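Local structure of C alpha-dehydrogenase (4YAG) at residues V65-M71 with M117-G122. The protein probably oxidises the alpha-carbon alcohol of lignin-derived aryl ethers with NAD(+), as a Calpha-dehydrogenase of the short-chain dehydrogenase/reductase family. Sequence-based numbering, arbitrary orientation.
Sequences VSDRAQM and MGPING. With NAI (1,4-dihydronicotinamide adenine dinucleotide), chain C.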
ATOM      1  N   VAL A  65     -11.054 -13.509   1.862  1.00 10.91           N
ATOM      2  CA  VAL A  65      -9.953 -13.057   2.735  1.00 10.38           C
ATOM      3  C   VAL A  65     -10.156 -11.637   3.250  1.00 11.78           C
ATOM      4  O   VAL A  65      -9.515 -11.232   4.227  1.00 10.60           O
ATOM      5  CB  VAL A  65      -8.567 -13.148   2.052  1.00 12.03           C
ATOM      6  CG1 VAL A  65      -8.213 -14.610   1.763  1.00 13.25           C
ATOM      7  CG2 VAL A  65      -8.519 -12.308   0.778  1.00 10.98           C
ATOM      8  N   SER A  66     -11.045 -10.891   2.604  1.00 10.19           N
ATOM      9  CA  SER A  66     -11.301  -9.508   3.007  1.00 10.55           C
ATOM     10  C   SER A  66     -12.429  -9.410   4.031  1.00 12.75           C
ATOM     11  O   SER A  66     -12.816  -8.317   4.455  1.00 15.50           O
ATOM     12  CB  SER A  66     -11.542  -8.597   1.798  1.00 11.54           C
ATOM     13  OG  SER A  66     -12.720  -8.919   1.109  1.00 13.08           O
ATOM     14  N   ASP A  67     -12.951 -10.560   4.456  1.00 12.26           N
ATOM     15  CA  ASP A  67     -13.989 -10.614   5.487  1.00 12.83           C
ATOM     16  C   ASP A  67     -13.333 -11.051   6.800  1.00 12.97           C
ATOM     17  O   ASP A  67     -12.962 -12.225   6.984  1.00 13.27           O
ATOM     18  CB  ASP A  67     -15.115 -11.562   5.062  1.00 13.20           C
ATOM     19  CG  ASP A  67     -16.271 -11.602   6.053  1.00 19.42           C
ATOM     20  OD1 ASP A  67     -16.030 -11.605   7.286  1.00 16.23           O
ATOM     21  OD2 ASP A  67     -17.436 -11.693   5.587  1.00 22.59           O
ATOM     22  N   ARG A  68     -13.155 -10.107   7.716  1.00 13.20           N
ATOM     23  CA  ARG A  68     -12.390 -10.389   8.933  1.00 11.30           C
ATOM     24  C   ARG A  68     -13.053 -11.414   9.844  1.00 12.69           C
ATOM     25  O   ARG A  68     -12.355 -12.213  10.502  1.00 13.38           O
ATOM     26  CB  ARG A  68     -12.081  -9.097   9.692  1.00 14.29           C
ATOM     27  CG  ARG A  68     -11.083  -8.226   8.947  1.00 11.98           C
ATOM     28  CD  ARG A  68     -10.996  -6.848   9.566  1.00 13.00           C
ATOM     29  NE  ARG A  68      -9.975  -6.055   8.911  1.00 12.73           N
ATOM     30  CZ  ARG A  68      -9.833  -4.738   9.072  1.00 11.56           C
ATOM     31  NH1 ARG A  68     -10.680  -4.060   9.826  1.00 13.90           N
ATOM     32  NH2 ARG A  68      -8.860  -4.111   8.444  1.00 12.97           N
ATOM     33  N   ALA A  69     -14.385 -11.386   9.918  1.00 14.06           N
ATOM     34  CA  ALA A  69     -15.108 -12.365  10.708  1.00 14.64           C
ATOM     35  C   ALA A  69     -14.846 -13.761  10.152  1.00 14.14           C
ATOM     36  O   ALA A  69     -14.613 -14.711  10.904  1.00 14.26           O
ATOM     37  CB  ALA A  69     -16.598 -12.057  10.715  1.00 17.28           C
ATOM     38  N   GLN A  70     -14.875 -13.900   8.831  1.00 13.60           N
ATOM     39  CA  GLN A  70     -14.636 -15.215   8.215  1.00 13.25           C
ATOM     40  C   GLN A  70     -13.204 -15.689   8.420  1.00 12.40           C
ATOM     41  O   GLN A  70     -12.938 -16.882   8.571  1.00 14.13           O
ATOM     42  CB  GLN A  70     -14.932 -15.187   6.708  1.00 15.32           C
ATOM     43  CG  GLN A  70     -16.386 -15.031   6.391  1.00 18.81           C
ATOM     44  CD  GLN A  70     -16.741 -15.483   4.979  1.00 27.51           C
ATOM     45  OE1 GLN A  70     -15.998 -15.268   4.030  1.00 16.97           O
ATOM     46  NE2 GLN A  70     -17.890 -16.130   4.846  1.00 40.27           N
ATOM     47  N   MET A  71     -12.260 -14.747   8.446  1.00 11.42           N
ATOM     48  CA  MET A  71     -10.884 -15.097   8.725  1.00 12.14           C
ATOM     49  C   MET A  71     -10.660 -15.529  10.177  1.00 11.05           C
ATOM     50  O   MET A  71      -9.888 -16.463  10.418  1.00 12.88           O
ATOM     51  CB  MET A  71      -9.943 -13.951   8.338  1.00 13.91           C
ATOM     52  CG  MET A  71      -9.880 -13.735   6.840  1.00 13.75           C
ATOM     53  SD  MET A  71      -9.048 -15.074   5.958  1.00 15.11           S
ATOM     54  CE  MET A  71      -7.341 -14.628   6.277  1.00 18.03           C
ATOM     55  N   MET A 117      -5.359  -5.892   2.089  1.00 10.48           N
ATOM     56  CA  MET A 117      -5.975  -6.232   3.361  1.00 10.54           C
ATOM     57  C   MET A 117      -6.093  -7.756   3.544  1.00  9.97           C
ATOM     58  O   MET A 117      -6.133  -8.231   4.663  1.00 10.79           O
ATOM     59  CB  MET A 117      -7.328  -5.529   3.561  1.00 11.58           C
ATOM     60  CG  MET A 117      -7.844  -5.621   4.994  1.00 11.91           C
ATOM     61  SD  MET A 117      -6.650  -5.025   6.239  1.00 13.77           S
ATOM     62  CE  MET A 117      -6.603  -3.309   5.824  1.00 15.26           C
ATOM     63  N   GLY A 118      -6.129  -8.516   2.461  1.00  9.69           N
ATOM     64  CA  GLY A 118      -6.183  -9.973   2.586  1.00 10.09           C
ATOM     65  C   GLY A 118      -4.989 -10.481   3.395  1.00  9.60           C
ATOM     66  O   GLY A 118      -5.169 -11.169   4.413  1.00 11.00           O
ATOM     67  N   PRO A 119      -3.759 -10.131   2.987  1.00  9.43           N
ATOM     68  CA  PRO A 119      -2.590 -10.560   3.767  1.00  9.42           C
ATOM     69  C   PRO A 119      -2.572  -9.987   5.177  1.00 10.56           C
ATOM     70  O   PRO A 119      -2.193 -10.670   6.105  1.00  9.53           O
ATOM     71  CB  PRO A 119      -1.394 -10.063   2.942  1.00 11.34           C
ATOM     72  CG  PRO A 119      -1.927 -10.027   1.528  1.00 14.30           C
ATOM     73  CD  PRO A 119      -3.381  -9.643   1.650  1.00  9.90           C
ATOM     74  N   ILE A 120      -2.959  -8.728   5.345  1.00 10.17           N
ATOM     75  CA  ILE A 120      -3.004  -8.171   6.677  1.00  9.82           C
ATOM     76  C   ILE A 120      -3.983  -8.947   7.557  1.00  9.77           C
ATOM     77  O   ILE A 120      -3.658  -9.291   8.702  1.00  9.66           O
ATOM     78  CB  ILE A 120      -3.349  -6.651   6.647  1.00  9.65           C
ATOM     79  CG1 ILE A 120      -2.200  -5.877   5.995  1.00 11.40           C
ATOM     80  CG2 ILE A 120      -3.657  -6.167   8.045  1.00 10.61           C
ATOM     81  CD1 ILE A 120      -2.552  -4.456   5.573  1.00 10.80           C
ATOM     82  N   ASN A 121      -5.168  -9.264   7.014  1.00 10.13           N
ATOM     83  CA  ASN A 121      -6.168 -10.012   7.794  1.00  9.82           C
ATOM     84  C   ASN A 121      -5.634 -11.394   8.162  1.00  8.50           C
ATOM     85  O   ASN A 121      -5.871 -11.911   9.249  1.00 10.13           O
ATOM     86  CB  ASN A 121      -7.468 -10.174   7.001  1.00 10.19           C
ATOM     87  CG  ASN A 121      -8.270  -8.888   6.891  1.00  9.89           C
ATOM     88  OD1 ASN A 121      -8.014  -7.897   7.606  1.00 11.84           O
ATOM     89  ND2 ASN A 121      -9.284  -8.907   6.022  1.00 10.77           N
ATOM     90  N   GLY A 122      -4.906 -11.999   7.239  1.00 10.50           N
ATOM     91  CA  GLY A 122      -4.264 -13.274   7.540  1.00  9.35           C
ATOM     92  C   GLY A 122      -3.278 -13.176   8.685  1.00 10.52           C
ATOM     93  O   GLY A 122      -3.282 -13.983   9.619  1.00 10.59           O
TER
HETATM   94  PA  NAI C 500      -5.658 -17.765  -9.572  1.00 12.26           P
HETATM   95  O1A NAI C 500      -6.909 -16.977  -9.841  1.00 13.07           O
HETATM   96  O2A NAI C 500      -5.426 -18.997 -10.423  1.00 12.85           O
HETATM   97  O5B NAI C 500      -5.594 -18.184  -8.058  1.00 12.03           O
HETATM   98  C5B NAI C 500      -6.058 -17.303  -7.076  1.00 11.14           C
HETATM   99  C4B NAI C 500      -7.098 -17.982  -6.277  1.00 10.90           C
HETATM  100  O4B NAI C 500      -7.408 -17.028  -5.210  1.00 10.80           O
HETATM  101  C3B NAI C 500      -8.342 -18.320  -6.971  1.00 10.83           C
HETATM  102  O3B NAI C 500      -8.714 -19.701  -6.787  1.00 13.10           O
HETATM  103  C2B NAI C 500      -9.325 -17.396  -6.439  1.00 11.93           C
HETATM  104  O2B NAI C 500     -10.665 -17.909  -6.436  1.00 14.03           O
HETATM  105  C1B NAI C 500      -8.836 -17.052  -5.104  1.00 10.04           C
HETATM  106  N9A NAI C 500      -9.332 -15.796  -4.607  1.00 10.64           N
HETATM  107  C8A NAI C 500      -9.489 -14.607  -5.286  1.00 12.31           C
HETATM  108  N7A NAI C 500     -10.034 -13.683  -4.483  1.00 12.13           N
HETATM  109  C5A NAI C 500     -10.237 -14.239  -3.247  1.00 10.98           C
HETATM  110  C6A NAI C 500     -10.756 -13.808  -2.025  1.00 10.46           C
HETATM  111  N6A NAI C 500     -11.286 -12.515  -1.912  1.00 10.89           N
HETATM  112  N1A NAI C 500     -10.805 -14.658  -0.967  1.00  9.69           N
HETATM  113  C2A NAI C 500     -10.351 -15.927  -1.092  1.00 10.71           C
HETATM  114  N3A NAI C 500      -9.846 -16.395  -2.244  1.00  9.74           N
HETATM  115  C4A NAI C 500      -9.785 -15.586  -3.325  1.00 10.25           C
HETATM  116  O3  NAI C 500      -4.495 -16.718  -9.832  1.00 11.66           O
HETATM  117  PN  NAI C 500      -2.950 -16.711  -9.370  1.00 11.74           P
HETATM  118  O1N NAI C 500      -2.466 -18.079  -8.907  1.00 11.47           O
HETATM  119  O2N NAI C 500      -2.202 -16.163 -10.560  1.00 13.42           O
HETATM  120  O5D NAI C 500      -2.941 -15.670  -8.146  1.00 10.97           O
HETATM  121  C5D NAI C 500      -2.222 -15.924  -6.936  1.00  9.61           C
HETATM  122  C4D NAI C 500      -1.459 -14.712  -6.542  1.00 11.22           C
HETATM  123  O4D NAI C 500      -0.330 -14.555  -7.477  1.00 11.28           O
HETATM  124  C3D NAI C 500      -2.223 -13.462  -6.597  1.00 10.66           C
HETATM  125  O3D NAI C 500      -1.972 -12.704  -5.396  1.00 11.52           O
HETATM  126  C2D NAI C 500      -1.724 -12.749  -7.771  1.00 11.62           C
HETATM  127  O2D NAI C 500      -1.877 -11.333  -7.620  1.00 12.45           O
HETATM  128  C1D NAI C 500      -0.323 -13.122  -7.836  1.00  9.62           C
HETATM  129  N1N NAI C 500       0.392 -13.010  -9.053  1.00 11.56           N
HETATM  130  C2N NAI C 500       0.150 -13.795 -10.155  1.00 11.72           C
HETATM  131  C3N NAI C 500       0.923 -13.637 -11.293  1.00 13.40           C
HETATM  132  C7N NAI C 500       0.683 -14.476 -12.501  1.00 14.73           C
HETATM  133  O7N NAI C 500       1.265 -14.257 -13.585  1.00 15.48           O
HETATM  134  N7N NAI C 500      -0.198 -15.632 -12.348  1.00 14.12           N
HETATM  135  C4N NAI C 500       1.950 -12.709 -11.350  1.00 15.07           C
HETATM  136  C5N NAI C 500       2.217 -11.967 -10.215  1.00 14.07           C
HETATM  137  C6N NAI C 500       1.458 -12.126  -9.084  1.00 13.89           C
HETATM  138  O   HOH W   1     -11.184  -6.536   5.589  1.00 14.94           O
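The backbones come closest where the CA atoms of Val65 and Gly118 lie 4.9 Å apart, and they separate to 7.0 Å between the CA atoms of Met71 and Gly122. That first approach depends on glycine: CG2 of Val65 rests on Gly118 CA, at 3.8 Å, and a beta carbon there would clash with it. Asn121 joins the two segments through both ends of its amide. Its ND2 donates to Val65 O (2.9 Å, N-H...O 170°), which lies in the amide plane and is met on a lone pair; ND2 also gives a hydrogen to a water that in turn donates to Ser66 O. On the other end, OD1 receives Arg68 NE at 3.0 Å. This donor is tilted from the carbonyl plane, and the guanidinium stands 76° from the amide. An extended chain from CG to NE carries the Arg68 head across Asn121, where NH2 makes a weak edge-on bond to Met117 SD (3.3 Å). Substituting alanine for Asn121 would probably leave Val65 O and Arg68 NE without these mates, loosening the turn that meets the cofactor. At the far end Met71, bent at chi2 and chi3, lays CE on Gly122 CA at 3.6 Å. Val65 N donates to the adenine N1A of NADH (3.1 Å), while the Asn121 bond grips the same residue by its carbonyl. Asp67 caps helix 68-82 by accepting from Gln70 N. The same NH2 of Arg68 forms a salt bridge with Asp109 of the second subunit, whose Tyr105 makes a cation-pi contact with Arg68. In this Rossmann fold the contact thus sets the turn after edge strand 58-62 and the start of helix 68-82 against helix 105-133, which faces the second subunit.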